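Local atomic coordinates of large adhesion protein (Lap) involved in biofilm formation (PDB entry 6XI3), a protein that probably helps the bacterium form biofilms, its tandem calcium-binding, Ig-like beta-sandwich repeats serving as an extender that holds the adhesin out toward its target. Residues 246-249 with 250-253. Residues are numbered along the deposited sequence; the frame is centred on the assembly and turned at random.
Sequences DVAL and NSQV. With CA (calcium ion), chain D.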
loop_
_atom_site.group_PDB
_atom_site.type_symbol
_atom_site.label_atom_id
_atom_site.label_comp_id
_atom_site.label_asym_id
_atom_site.label_seq_id
_atom_site.Cartn_x
_atom_site.Cartn_y
_atom_site.Cartn_z
ATOM N N ASP A 246 -2.301 -1.757 -7.537
ATOM C CA ASP A 246 -2.033 -1.862 -6.085
ATOM C C ASP A 246 -0.734 -1.130 -5.721
ATOM O O ASP A 246 -0.066 -1.534 -4.737
ATOM C CB ASP A 246 -1.991 -3.311 -5.585
ATOM C CG ASP A 246 -2.270 -3.359 -4.086
ATOM O OD1 ASP A 246 -2.978 -2.447 -3.616
ATOM O OD2 ASP A 246 -1.700 -4.237 -3.384
ATOM N N VAL A 247 -0.391 -0.066 -6.450
ATOM C CA VAL A 247 0.750 0.801 -6.055
ATOM C C VAL A 247 0.202 2.162 -5.628
ATOM O O VAL A 247 -0.536 2.804 -6.431
ATOM C CB VAL A 247 1.788 0.894 -7.182
ATOM C CG1 VAL A 247 2.881 1.898 -6.879
ATOM C CG2 VAL A 247 2.385 -0.475 -7.448
ATOM N N ALA A 248 0.560 2.567 -4.407
ATOM C CA ALA A 248 0.009 3.770 -3.741
ATOM C C ALA A 248 0.428 5.020 -4.514
ATOM O O ALA A 248 1.529 5.034 -5.103
ATOM C CB ALA A 248 0.429 3.847 -2.289
ATOM N N LEU A 249 -0.439 6.033 -4.450
ATOM C CA LEU A 249 -0.241 7.394 -4.990
ATOM C C LEU A 249 1.123 7.892 -4.524
ATOM O O LEU A 249 1.425 7.689 -3.341
ATOM C CB LEU A 249 -1.374 8.271 -4.452
ATOM C CG LEU A 249 -1.308 9.746 -4.814
ATOM C CD1 LEU A 249 -1.496 9.900 -6.303
ATOM C CD2 LEU A 249 -2.362 10.540 -4.041
ATOM N N ASN A 250 1.911 8.472 -5.439
ATOM C CA ASN A 250 3.232 9.100 -5.166
ATOM C C ASN A 250 4.315 8.074 -4.871
ATOM O O ASN A 250 5.445 8.508 -4.583
ATOM C CB ASN A 250 3.153 10.098 -4.003
ATOM C CG ASN A 250 2.240 11.249 -4.354
ATOM O OD1 ASN A 250 2.003 11.513 -5.532
ATOM N ND2 ASN A 250 1.715 11.930 -3.352
ATOM N N SER A 251 4.041 6.774 -4.976
ATOM C CA SER A 251 5.114 5.750 -4.856
ATOM C C SER A 251 6.176 6.020 -5.928
ATOM O O SER A 251 5.840 6.437 -7.041
ATOM C CB SER A 251 4.609 4.338 -4.969
ATOM O OG SER A 251 3.606 4.122 -4.022
ATOM N N GLN A 252 7.422 5.745 -5.585
ATOM C CA GLN A 252 8.574 5.931 -6.486
ATOM C C GLN A 252 8.695 4.709 -7.391
ATOM O O GLN A 252 8.583 3.565 -6.890
ATOM C CB GLN A 252 9.845 6.088 -5.648
ATOM C CG GLN A 252 11.099 6.278 -6.489
ATOM C CD GLN A 252 12.287 6.670 -5.641
ATOM O OE1 GLN A 252 12.177 7.459 -4.714
ATOM N NE2 GLN A 252 13.454 6.171 -5.991
ATOM N N VAL A 253 8.960 4.957 -8.662
ATOM C CA VAL A 253 9.329 3.949 -9.678
ATOM C C VAL A 253 10.806 4.187 -9.960
ATOM O O VAL A 253 11.154 5.312 -10.345
ATOM C CB VAL A 253 8.476 4.104 -10.941
ATOM C CG1 VAL A 253 8.800 3.041 -11.985
ATOM C CG2 VAL A 253 6.998 4.085 -10.581
HETATM CA CA CA D . -2.190 -6.337 -2.683
HETATM O O HOH W 1 -0.191 -7.230 -3.588
#
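S251 closes the turn that begins at A248 by gripping the carbonyl oxygen of A248 twice, a compact case of a side chain reinforcing a backbone reversal. The backbone bond, S251 N to A248 O, measures 3.1 Å with an N-H...O angle of 153°. The hydroxyl adds a second, unusually short bond, S251 OG to A248 O at 2.5 Å. A chi1 of -55° sets OG beside the serine's own backbone N, so both donors can reach one oxygen; both come from the same face, tilted well out of the carbonyl plane. CB of S251 meets CG1 of V247 at 3.5 Å, the valine's chi1 of 173° setting that branch anti to the backbone N, against CB and OG of the serine; the buried valine also packs on V271. The reversal is a type II beta turn, with L249 and N250 at its corners, and it joins strands 237-245 and 252-258 of one Ig-like beta-sandwich repeat. N250 takes the left-handed backbone conformation expected at the third position. At this exposed corner the side chains of L249 and N250 run alongside each other in the same direction, the leucine CG lying 3.8 Å from OD1 of the asparagine. At the start of the loop, D246 sends OD2 to calcium at 2.3 Å, and a water lies 2.4 Å from the ion. D192, D218 and T220 O come from the preceding repeat and N302 from this one, placing calcium at their junction, consistent with its stiffening an extended RTX adhesin, while OD1 of D246 forms a salt bridge with R301, consistent with a fixed carboxylate rotation.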